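Local coordinates for fructosyl amine:oxygen oxidoreductase (Neosartorya fumigata, PDB 4WCT), which probably catalyses the FAD-dependent oxidation of fructosyl amines, the Amadori products of glycation, and so acts as a deglycating enzyme, at residues I28-A33 with R233-A238; T53-H58 with G206-L211; G216-A221 with P377-A382. All coordinates share one frame; numbering follows the deposited sequence.

Interaction 1 (I28-A33 with R233-A238); sequences IIVIGA and RTILSA. With FAD (flavin-adenine dinucleotide), chain C.
Ile31 O is gripped twice by one residue, Ser237, at the point where two parallel strands of the Rossmann-type, FAD-binding sheet come to an end. Ser237 N donates to Ile31 O at 2.8 Å in the carbonyl plane, while Ser237 OG reaches the same oxygen at 3.2 Å from well above it. The hydroxyl gets there because chi1 is 56°, which tucks OG between its own backbone N and carbonyl carbon; in that pose OG also presses on Val30 CG1. One backbone and one side-chain donor thus hold this carbonyl at the end of the strand.

Upstream, strands 28-31 and 233-236 run in regular parallel register. Each of Ile29 N, Ile235 N and Ile31 N donates across the seam, and the bond from Ile31 N to Ile235 O (2.8 Å) is essentially straight, at 179°. Apolar branches seal the two sides of this ladder. On one, Ile28 CG2 meets Ile235 CD1 at 4.0 Å, the face covered by helix 35-46. On the other, Ile31 sends its two branches different ways: CD1 slants across Thr234 CG2 at 3.7 Å, whereas CG2 lies by Leu236 CD1 and reaches the adenine.

Beyond the strands the glycine-rich turn begins. Gly32, first glycine of a sequence matching the Rossmann GxGxxG pattern, has a phi of 105°, where a CB would run into the preceding carbonyl and into Ser237 O; its CA faces that same Ser237 O. Ile31 CG2 and Ala238 CB lie over the same face of the adenine, and Ala238 CA comes within 3.3 Å of the ribose oxygen O4B of FAD.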
loop_
_atom_site.group_PDB
_atom_site.type_symbol
_atom_site.label_atom_id
_atom_site.label_comp_id
_atom_site.label_asym_id
_atom_site.label_seq_id
_atom_site.Cartn_x
_atom_site.Cartn_y
_atom_site.Cartn_z
ATOM N N ILE A 28 18.027 -17.600 4.188
ATOM C CA ILE A 28 17.442 -16.289 3.986
ATOM C C ILE A 28 16.568 -15.892 5.162
ATOM O O ILE A 28 15.782 -16.707 5.653
ATOM C CB ILE A 28 16.606 -16.275 2.685
ATOM C CG1 ILE A 28 17.517 -16.637 1.506
ATOM C CG2 ILE A 28 16.068 -14.867 2.430
ATOM C CD1 ILE A 28 16.765 -16.960 0.262
ATOM N N ILE A 29 16.682 -14.625 5.572
ATOM C CA ILE A 29 15.763 -14.023 6.556
ATOM C C ILE A 29 15.000 -12.894 5.876
ATOM O O ILE A 29 15.575 -12.138 5.096
ATOM C CB ILE A 29 16.507 -13.435 7.781
ATOM C CG1 ILE A 29 16.870 -14.542 8.769
ATOM C CG2 ILE A 29 15.666 -12.393 8.494
ATOM C CD1 ILE A 29 18.027 -14.147 9.652
ATOM N N VAL A 30 13.680 -12.932 6.020
ATOM C CA VAL A 30 12.812 -11.849 5.543
ATOM C C VAL A 30 12.268 -11.151 6.749
ATOM O O VAL A 30 11.691 -11.790 7.642
ATOM C CB VAL A 30 11.620 -12.404 4.743
ATOM C CG1 VAL A 30 10.630 -11.271 4.414
ATOM C CG2 VAL A 30 12.090 -13.190 3.508
ATOM N N ILE A 31 12.543 -9.853 6.848
ATOM C CA ILE A 31 12.052 -9.045 7.932
ATOM C C ILE A 31 10.765 -8.355 7.469
ATOM O O ILE A 31 10.785 -7.435 6.635
ATOM C CB ILE A 31 13.091 -7.984 8.362
ATOM C CG1 ILE A 31 14.462 -8.620 8.696
ATOM C CG2 ILE A 31 12.568 -7.127 9.488
ATOM C CD1 ILE A 31 15.589 -7.618 8.826
ATOM N N GLY A 32 9.671 -8.769 8.085
ATOM C CA GLY A 32 8.329 -8.274 7.789
ATOM C C GLY A 32 7.492 -9.273 6.985
ATOM O O GLY A 32 7.789 -9.574 5.812
ATOM N N ALA A 33 6.482 -9.789 7.632
ATOM C CA ALA A 33 5.507 -10.757 7.039
ATOM C C ALA A 33 4.221 -10.025 6.635
ATOM O O ALA A 33 3.101 -10.408 7.021
ATOM C CB ALA A 33 5.203 -11.858 8.031
ATOM N N ARG A 233 21.532 -14.300 3.456
ATOM C CA ARG A 233 20.943 -13.054 2.911
ATOM C C ARG A 233 19.796 -12.583 3.786
ATOM O O ARG A 233 19.138 -13.389 4.421
ATOM C CB ARG A 233 20.379 -13.247 1.523
ATOM C CG ARG A 233 21.377 -13.648 0.441
ATOM C CD ARG A 233 22.327 -12.496 0.153
ATOM N NE ARG A 233 23.129 -12.726 -1.044
ATOM C CZ ARG A 233 24.229 -13.476 -1.065
ATOM N NH1 ARG A 233 24.711 -13.969 0.065
ATOM N NH2 ARG A 233 24.924 -13.603 -2.187
ATOM N N THR A 234 19.686 -11.257 3.919
ATOM C CA THR A 234 18.640 -10.648 4.743
ATOM C C THR A 234 17.841 -9.711 3.859
ATOM O O THR A 234 18.416 -8.888 3.107
ATOM C CB THR A 234 19.240 -9.888 5.934
ATOM O OG1 THR A 234 19.960 -10.816 6.757
ATOM C CG2 THR A 234 18.191 -9.184 6.727
ATOM N N ILE A 235 16.522 -9.908 3.855
ATOM C CA ILE A 235 15.620 -9.049 3.066
ATOM C C ILE A 235 14.811 -8.182 4.014
ATOM O O ILE A 235 14.119 -8.696 4.890
ATOM C CB ILE A 235 14.678 -9.896 2.202
ATOM C CG1 ILE A 235 15.501 -10.783 1.247
ATOM C CG2 ILE A 235 13.711 -9.006 1.407
ATOM C CD1 ILE A 235 14.641 -11.730 0.426
ATOM N N LEU A 236 14.928 -6.868 3.869
ATOM C CA LEU A 236 14.183 -5.948 4.705
ATOM C C LEU A 236 12.925 -5.495 3.973
ATOM O O LEU A 236 13.013 -4.722 3.003
ATOM C CB LEU A 236 15.055 -4.759 5.089
ATOM C CG LEU A 236 14.421 -3.647 5.925
ATOM C CD1 LEU A 236 13.728 -4.125 7.181
ATOM C CD2 LEU A 236 15.446 -2.576 6.293
ATOM N N SER A 237 11.788 -6.020 4.416
ATOM C CA SER A 237 10.461 -5.729 3.819
ATOM C C SER A 237 9.470 -5.477 4.906
ATOM O O SER A 237 8.396 -6.086 4.945
ATOM C CB SER A 237 10.003 -6.879 2.895
ATOM O OG SER A 237 9.983 -8.132 3.568
ATOM N N ALA A 238 9.776 -4.481 5.746
ATOM C CA ALA A 238 8.971 -4.222 6.915
ATOM C C ALA A 238 8.101 -2.973 6.761
ATOM O O ALA A 238 7.637 -2.451 7.745
ATOM C CB ALA A 238 9.838 -4.148 8.174
HETATM P PA FAD C . 3.015 -3.789 5.089
HETATM O O1A FAD C . 1.937 -4.504 4.327
HETATM O O2A FAD C . 2.677 -2.660 6.011
HETATM O O5B FAD C . 3.793 -4.898 5.886
HETATM C C5B FAD C . 4.894 -4.530 6.729
HETATM C C4B FAD C . 5.092 -5.646 7.750
HETATM O O4B FAD C . 6.341 -5.412 8.477
HETATM C C3B FAD C . 3.981 -5.749 8.790
HETATM O O3B FAD C . 3.401 -7.062 8.839
HETATM C C2B FAD C . 4.683 -5.401 10.106
HETATM O O2B FAD C . 4.128 -6.000 11.274
HETATM C C1B FAD C . 6.128 -5.808 9.810
HETATM N N9A FAD C . 7.090 -5.102 10.684
HETATM C C8A FAD C . 7.027 -3.833 11.128
HETATM N N7A FAD C . 8.059 -3.569 11.961
HETATM C C5A FAD C . 8.832 -4.686 11.963
HETATM C C6A FAD C . 10.031 -5.103 12.679
HETATM N N6A FAD C . 10.666 -4.254 13.506
HETATM N N1A FAD C . 10.447 -6.373 12.492
HETATM C C2A FAD C . 9.851 -7.238 11.660
HETATM N N3A FAD C . 8.720 -6.929 11.004
HETATM C C4A FAD C . 8.193 -5.687 11.137
HETATM N N1 FAD C . -1.987 0.211 -2.350
HETATM C C2 FAD C . -2.621 -0.196 -3.506
HETATM O O2 FAD C . -1.964 -0.857 -4.308
HETATM N N3 FAD C . -3.925 0.013 -3.698
HETATM C C4 FAD C . -4.663 0.758 -2.848
HETATM O O4 FAD C . -5.893 0.995 -2.999
HETATM C C4X FAD C . -4.053 1.244 -1.623
HETATM N N5 FAD C . -4.767 1.978 -0.729
HETATM C C5X FAD C . -4.228 2.197 0.510
HETATM C C6 FAD C . -4.996 2.735 1.539
HETATM C C7 FAD C . -4.408 3.047 2.750
HETATM C C7M FAD C . -5.265 3.553 3.855
HETATM C C8 FAD C . -2.987 2.742 2.962
HETATM C C8M FAD C . -2.308 3.010 4.254
HETATM C C9 FAD C . -2.246 2.116 1.991
HETATM C C9A FAD C . -2.798 1.880 0.749
HETATM N N10 FAD C . -2.021 1.330 -0.274
HETATM C C10 FAD C . -2.664 0.914 -1.442
HETATM C "C1'" FAD C . -0.597 1.046 -0.179
HETATM C "C2'" FAD C . -0.302 -0.392 0.219
HETATM O "O2'" FAD C . -1.130 -0.693 1.333
HETATM C "C3'" FAD C . 1.182 -0.500 0.593
HETATM O "O3'" FAD C . 1.988 0.129 -0.415
HETATM C "C4'" FAD C . 1.615 -1.957 0.784
HETATM O "O4'" FAD C . 0.632 -2.649 1.551
HETATM C "C5'" FAD C . 2.936 -1.955 1.543
HETATM O "O5'" FAD C . 3.378 -3.304 1.688
HETATM P P FAD C . 4.626 -3.626 2.649
HETATM O O1P FAD C . 4.829 -5.124 2.641
HETATM O O2P FAD C . 5.740 -2.690 2.247
HETATM O O3P FAD C . 4.095 -3.177 4.095
#

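Interaction 2 (T53-H58 with G206-L211); sequences TVLDPH and GNVVSL. With FAD (flavin-adenine dinucleotide), chain C.
Pro57 and Asn207 meet through their CB atoms, 3.9 Å apart, and beside them Leu55 CD1 touches Val208 CG2 at 3.7 Å, the two side chains crossing at about a right angle. No hydrogen bond joins the two segments directly; both segments also bind the AMP half of FAD. Val208 reads the adenine with its backbone: its O accepts from N6A at 2.8 Å, while its N gives a weak bond to N1A. Pro57 lies over one face of the ring, its CD 3.1 Å from N3A, on the side away from Ile31 and Ala238. Asp56 holds the ribose with both carboxylate oxygens, OD1 taking O2B at 2.7 Å and OD2 taking O3B at 2.8 Å. An acidic residue at the end of the second strand that binds the ribose hydroxyls is familiar from Rossmann-type FAD domains.

The next shell fixes that carboxylate. CB of Asp56 points away from 206-211, and with CG anti to the backbone N (chi1 -158°) the carboxylate lies at the ribose; His58 N then binds OD1 on its anti side at 3.0 Å, closing an Asx turn, and Ala33 N donates to OD2. The peptide beyond Asp56 is flanked by Gly206, whose CA makes a CH...O contact of 3.4 Å with Asp56 O and whose O lies close against Asp56 C without a hydrogen bond.

Farther out, strand 52-56 runs between strands 28-31 and 198-201 in the parallel part of the mixed sheet, while Val208, at the start of strand 208-214 of a separate antiparallel sheet, leans on Ile31 and on Ala221 of strand 217-223.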
loop_
_atom_site.group_PDB
_atom_site.type_symbol
_atom_site.label_atom_id
_atom_site.label_comp_id
_atom_site.label_asym_id
_atom_site.label_seq_id
_atom_site.Cartn_x
_atom_site.Cartn_y
_atom_site.Cartn_z
ATOM N N THR A 53 13.286 -17.926 6.642
ATOM C CA THR A 53 12.676 -17.596 7.913
ATOM C C THR A 53 12.170 -16.152 7.827
ATOM O O THR A 53 12.920 -15.291 7.412
ATOM C CB THR A 53 13.700 -17.667 9.055
ATOM O OG1 THR A 53 14.211 -19.004 9.123
ATOM C CG2 THR A 53 13.044 -17.292 10.389
ATOM N N VAL A 54 10.897 -15.959 8.176
ATOM C CA VAL A 54 10.249 -14.664 8.152
ATOM C C VAL A 54 9.968 -14.200 9.567
ATOM O O VAL A 54 9.422 -14.956 10.360
ATOM C CB VAL A 54 8.929 -14.703 7.375
ATOM C CG1 VAL A 54 8.375 -13.280 7.209
ATOM C CG2 VAL A 54 9.116 -15.353 6.020
ATOM N N LEU A 55 10.422 -12.994 9.901
ATOM C CA LEU A 55 10.264 -12.450 11.246
ATOM C C LEU A 55 9.249 -11.297 11.242
ATOM O O LEU A 55 9.354 -10.413 10.406
ATOM C CB LEU A 55 11.579 -11.892 11.750
ATOM C CG LEU A 55 12.779 -12.852 11.792
ATOM C CD1 LEU A 55 14.075 -12.120 12.097
ATOM C CD2 LEU A 55 12.475 -13.911 12.838
ATOM N N ASP A 56 8.323 -11.297 12.183
ATOM C CA ASP A 56 7.387 -10.149 12.339
ATOM C C ASP A 56 7.007 -10.022 13.791
ATOM O O ASP A 56 6.747 -11.029 14.446
ATOM C CB ASP A 56 6.112 -10.404 11.488
ATOM C CG ASP A 56 5.351 -9.116 11.130
ATOM O OD1 ASP A 56 4.825 -8.458 12.039
ATOM O OD2 ASP A 56 5.199 -8.841 9.920
ATOM N N PRO A 57 6.773 -8.800 14.262
ATOM C CA PRO A 57 6.306 -8.656 15.633
ATOM C C PRO A 57 4.888 -9.146 15.865
ATOM O O PRO A 57 4.467 -9.300 17.022
ATOM C CB PRO A 57 6.375 -7.126 15.868
ATOM C CG PRO A 57 6.396 -6.535 14.493
ATOM C CD PRO A 57 7.205 -7.505 13.703
ATOM N N HIS A 58 4.139 -9.357 14.787
ATOM C CA HIS A 58 2.762 -9.770 14.901
ATOM C C HIS A 58 2.505 -10.986 14.027
ATOM O O HIS A 58 2.997 -11.070 12.913
ATOM C CB HIS A 58 1.827 -8.639 14.419
ATOM C CG HIS A 58 2.045 -7.345 15.129
ATOM N ND1 HIS A 58 1.543 -7.102 16.383
ATOM C CD2 HIS A 58 2.594 -6.180 14.710
ATOM C CE1 HIS A 58 1.879 -5.876 16.759
ATOM N NE2 HIS A 58 2.562 -5.314 15.781
ATOM N N GLY A 206 9.661 -12.117 17.199
ATOM C CA GLY A 206 9.777 -11.707 15.802
ATOM C C GLY A 206 9.916 -10.220 15.633
ATOM O O GLY A 206 9.886 -9.722 14.518
ATOM N N ASN A 207 10.053 -9.505 16.744
ATOM C CA ASN A 207 10.186 -8.051 16.690
ATOM C C ASN A 207 11.643 -7.670 16.477
ATOM O O ASN A 207 12.441 -7.645 17.424
ATOM C CB ASN A 207 9.654 -7.459 17.981
ATOM C CG ASN A 207 9.665 -5.956 17.972
ATOM O OD1 ASN A 207 9.759 -5.322 16.904
ATOM N ND2 ASN A 207 9.503 -5.361 19.152
ATOM N N VAL A 208 11.996 -7.364 15.237
ATOM C CA VAL A 208 13.403 -7.042 14.927
ATOM C C VAL A 208 13.736 -5.632 15.397
ATOM O O VAL A 208 12.979 -4.679 15.114
ATOM C CB VAL A 208 13.689 -7.155 13.423
ATOM C CG1 VAL A 208 15.085 -6.697 13.071
ATOM C CG2 VAL A 208 13.485 -8.584 12.955
ATOM N N VAL A 209 14.800 -5.510 16.180
ATOM C CA VAL A 209 15.235 -4.201 16.707
ATOM C C VAL A 209 16.475 -3.668 15.995
ATOM O O VAL A 209 16.774 -2.465 16.054
ATOM C CB VAL A 209 15.404 -4.193 18.254
ATOM C CG1 VAL A 209 14.110 -4.550 18.954
ATOM C CG2 VAL A 209 16.536 -5.109 18.730
ATOM N N SER A 210 17.201 -4.541 15.313
ATOM C CA SER A 210 18.474 -4.162 14.705
ATOM C C SER A 210 18.843 -5.165 13.619
ATOM O O SER A 210 18.593 -6.354 13.761
ATOM C CB SER A 210 19.614 -4.123 15.758
ATOM O OG SER A 210 20.795 -3.622 15.152
ATOM N N LEU A 211 19.526 -4.684 12.596
ATOM C CA LEU A 211 20.307 -5.540 11.724
ATOM C C LEU A 211 21.643 -5.822 12.416
ATOM O O LEU A 211 22.075 -5.044 13.272
ATOM C CB LEU A 211 20.568 -4.873 10.378
ATOM C CG LEU A 211 19.325 -4.490 9.553
ATOM C CD1 LEU A 211 19.729 -3.823 8.251
ATOM C CD2 LEU A 211 18.471 -5.721 9.286
HETATM P PA FAD C . 3.015 -3.789 5.089
HETATM O O1A FAD C . 1.937 -4.504 4.327
HETATM O O2A FAD C . 2.677 -2.660 6.011
HETATM O O5B FAD C . 3.793 -4.898 5.886
HETATM C C5B FAD C . 4.894 -4.530 6.729
HETATM C C4B FAD C . 5.092 -5.646 7.750
HETATM O O4B FAD C . 6.341 -5.412 8.477
HETATM C C3B FAD C . 3.981 -5.749 8.790
HETATM O O3B FAD C . 3.401 -7.062 8.839
HETATM C C2B FAD C . 4.683 -5.401 10.106
HETATM O O2B FAD C . 4.128 -6.000 11.274
HETATM C C1B FAD C . 6.128 -5.808 9.810
HETATM N N9A FAD C . 7.090 -5.102 10.684
HETATM C C8A FAD C . 7.027 -3.833 11.128
HETATM N N7A FAD C . 8.059 -3.569 11.961
HETATM C C5A FAD C . 8.832 -4.686 11.963
HETATM C C6A FAD C . 10.031 -5.103 12.679
HETATM N N6A FAD C . 10.666 -4.254 13.506
HETATM N N1A FAD C . 10.447 -6.373 12.492
HETATM C C2A FAD C . 9.851 -7.238 11.660
HETATM N N3A FAD C . 8.720 -6.929 11.004
HETATM C C4A FAD C . 8.193 -5.687 11.137
HETATM N N1 FAD C . -1.987 0.211 -2.350
HETATM C C2 FAD C . -2.621 -0.196 -3.506
HETATM O O2 FAD C . -1.964 -0.857 -4.308
HETATM N N3 FAD C . -3.925 0.013 -3.698
HETATM C C4 FAD C . -4.663 0.758 -2.848
HETATM O O4 FAD C . -5.893 0.995 -2.999
HETATM C C4X FAD C . -4.053 1.244 -1.623
HETATM N N5 FAD C . -4.767 1.978 -0.729
HETATM C C5X FAD C . -4.228 2.197 0.510
HETATM C C6 FAD C . -4.996 2.735 1.539
HETATM C C7 FAD C . -4.408 3.047 2.750
HETATM C C7M FAD C . -5.265 3.553 3.855
HETATM C C8 FAD C . -2.987 2.742 2.962
HETATM C C8M FAD C . -2.308 3.010 4.254
HETATM C C9 FAD C . -2.246 2.116 1.991
HETATM C C9A FAD C . -2.798 1.880 0.749
HETATM N N10 FAD C . -2.021 1.330 -0.274
HETATM C C10 FAD C . -2.664 0.914 -1.442
HETATM C "C1'" FAD C . -0.597 1.046 -0.179
HETATM C "C2'" FAD C . -0.302 -0.392 0.219
HETATM O "O2'" FAD C . -1.130 -0.693 1.333
HETATM C "C3'" FAD C . 1.182 -0.500 0.593
HETATM O "O3'" FAD C . 1.988 0.129 -0.415
HETATM C "C4'" FAD C . 1.615 -1.957 0.784
HETATM O "O4'" FAD C . 0.632 -2.649 1.551
HETATM C "C5'" FAD C . 2.936 -1.955 1.543
HETATM O "O5'" FAD C . 3.378 -3.304 1.688
HETATM P P FAD C . 4.626 -3.626 2.649
HETATM O O1P FAD C . 4.829 -5.124 2.641
HETATM O O2P FAD C . 5.740 -2.690 2.247
HETATM O O3P FAD C . 4.095 -3.177 4.095
#

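Interaction 3 (G216-A221 with P377-A382); sequences GDVVGA and PSLLVA
The Asp217 carboxylate, carried by an antiparallel meander that meets the Rossmann-type sheet here, presents one face to the Pro377 ring, whose CD lies 3.4 Å from OD1, and takes two donors on the other. On that second face Val218 N and Ser378 OG approach from above the plane, the former to OD1 and the latter to OD2 at 2.6 Å. At the edge, Ser378 N uses the syn lone pair of OD1 in a bond of 3.0 Å and 163°. Three bonds from two segments therefore fix the tilt of the group and should spread its probable negative charge.

This contact joins the three-stranded meander to the sheet, a pairing familiar from FAD domains of the glutathione reductase type. Asp217 opens the middle strand of the meander, 217-223, and Ser378 belongs to the segment that leads along strand 379-383. With Asp217 CG anti to its own nitrogen (chi1 -156°), the carboxylate projects onto Pro377 and Ser378. Ser378 OG, beside its own backbone N, meets it together with that N-H, so that a single serine offers a two-pronged grip. Gly216 O adds a bond from His376 ND1, and Ser378 is in turn tied to Thr234 of strand 233-236 through the backbone.

Past these polar bonds the contact becomes apolar: Val218 slants over Leu379, its CG2 3.9 Å from Leu379 CB.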
loop_
_atom_site.group_PDB
_atom_site.type_symbol
_atom_site.label_atom_id
_atom_site.label_comp_id
_atom_site.label_asym_id
_atom_site.label_seq_id
_atom_site.Cartn_x
_atom_site.Cartn_y
_atom_site.Cartn_z
ATOM N N GLY A 216 31.455 -5.418 7.741
ATOM C CA GLY A 216 30.869 -4.405 6.889
ATOM C C GLY A 216 29.673 -4.896 6.091
ATOM O O GLY A 216 29.196 -4.193 5.203
ATOM N N ASP A 217 29.224 -6.116 6.370
ATOM C CA ASP A 217 28.040 -6.663 5.694
ATOM C C ASP A 217 26.979 -7.109 6.706
ATOM O O ASP A 217 27.274 -7.338 7.870
ATOM C CB ASP A 217 28.463 -7.827 4.787
ATOM C CG ASP A 217 27.497 -8.092 3.659
ATOM O OD1 ASP A 217 26.468 -7.382 3.555
ATOM O OD2 ASP A 217 27.726 -9.073 2.907
ATOM N N VAL A 218 25.735 -7.283 6.245
ATOM C CA VAL A 218 24.664 -7.743 7.112
ATOM C C VAL A 218 24.648 -9.261 7.169
ATOM O O VAL A 218 24.615 -9.938 6.129
ATOM C CB VAL A 218 23.288 -7.203 6.616
ATOM C CG1 VAL A 218 22.138 -7.806 7.410
ATOM C CG2 VAL A 218 23.273 -5.691 6.725
ATOM N N VAL A 219 24.687 -9.782 8.388
ATOM C CA VAL A 219 24.655 -11.206 8.620
ATOM C C VAL A 219 23.392 -11.701 9.292
ATOM O O VAL A 219 23.268 -12.889 9.594
ATOM C CB VAL A 219 25.909 -11.663 9.414
ATOM C CG1 VAL A 219 27.171 -11.248 8.670
ATOM C CG2 VAL A 219 25.934 -11.071 10.800
ATOM N N GLY A 220 22.427 -10.812 9.515
ATOM C CA GLY A 220 21.138 -11.230 10.032
ATOM C C GLY A 220 20.518 -10.132 10.862
ATOM O O GLY A 220 20.712 -8.963 10.571
ATOM N N ALA A 221 19.631 -10.532 11.759
ATOM C CA ALA A 221 18.750 -9.626 12.487
ATOM C C ALA A 221 18.664 -10.003 13.960
ATOM O O ALA A 221 18.688 -11.166 14.317
ATOM C CB ALA A 221 17.350 -9.680 11.888
ATOM N N PRO A 377 26.220 -5.969 0.683
ATOM C CA PRO A 377 25.646 -6.705 -0.450
ATOM C C PRO A 377 24.751 -7.874 -0.063
ATOM O O PRO A 377 23.991 -8.355 -0.903
ATOM C CB PRO A 377 26.879 -7.249 -1.192
ATOM C CG PRO A 377 28.019 -7.146 -0.222
ATOM C CD PRO A 377 27.700 -5.975 0.658
ATOM N N SER A 378 24.828 -8.335 1.181
ATOM C CA SER A 378 23.950 -9.431 1.597
ATOM C C SER A 378 22.584 -8.922 2.042
ATOM O O SER A 378 21.726 -9.728 2.402
ATOM C CB SER A 378 24.585 -10.278 2.695
ATOM O OG SER A 378 25.857 -10.732 2.272
ATOM N N LEU A 379 22.414 -7.598 2.064
ATOM C CA LEU A 379 21.132 -6.996 2.416
ATOM C C LEU A 379 20.412 -6.604 1.132
ATOM O O LEU A 379 20.937 -5.840 0.322
ATOM C CB LEU A 379 21.361 -5.753 3.285
ATOM C CG LEU A 379 20.108 -4.938 3.602
ATOM C CD1 LEU A 379 19.197 -5.705 4.549
ATOM C CD2 LEU A 379 20.526 -3.629 4.246
ATOM N N LEU A 380 19.152 -7.012 1.038
ATOM C CA LEU A 380 18.249 -6.550 -0.005
ATOM C C LEU A 380 17.109 -5.781 0.658
ATOM O O LEU A 380 16.568 -6.245 1.641
ATOM C CB LEU A 380 17.666 -7.742 -0.739
ATOM C CG LEU A 380 16.661 -7.443 -1.846
ATOM C CD1 LEU A 380 17.327 -6.806 -3.054
ATOM C CD2 LEU A 380 16.004 -8.738 -2.247
ATOM N N VAL A 381 16.911 -4.551 0.238
ATOM C CA VAL A 381 15.758 -3.758 0.714
ATOM C C VAL A 381 14.602 -3.879 -0.284
ATOM O O VAL A 381 14.800 -3.877 -1.485
ATOM C CB VAL A 381 16.135 -2.273 0.982
ATOM C CG1 VAL A 381 17.248 -2.167 2.014
ATOM C CG2 VAL A 381 16.517 -1.524 -0.292
ATOM N N ALA A 382 13.388 -3.969 0.240
ATOM C CA ALA A 382 12.183 -4.027 -0.579
ATOM C C ALA A 382 11.092 -3.249 0.150
ATOM O O ALA A 382 10.364 -3.779 0.984
ATOM C CB ALA A 382 11.765 -5.476 -0.844
#

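Overall arrangement
Starting at the N terminus, strand 28-31 waits some 200 residues for its partner 233-236, and that pairing, interaction 1, closes a large loop around residues 34-232. Nested inside it, interaction 2 joins the end of strand 52-56 to the start of the antiparallel meander. The chain then enters strand 217-223, whose beginning opens interaction 3 before interaction 1 has closed; residues 377-382 complete it much later, so interactions 1 and 3 cross while 2 and 3 follow in series. Three of the neighbouring pairs of the six-stranded sheet lie here, 52-56 with 28-31, 28-31 with 233-236, and 233-236 with 379-383, and the meander packs across it. Interactions 1 and 2 share the FAD adenosine.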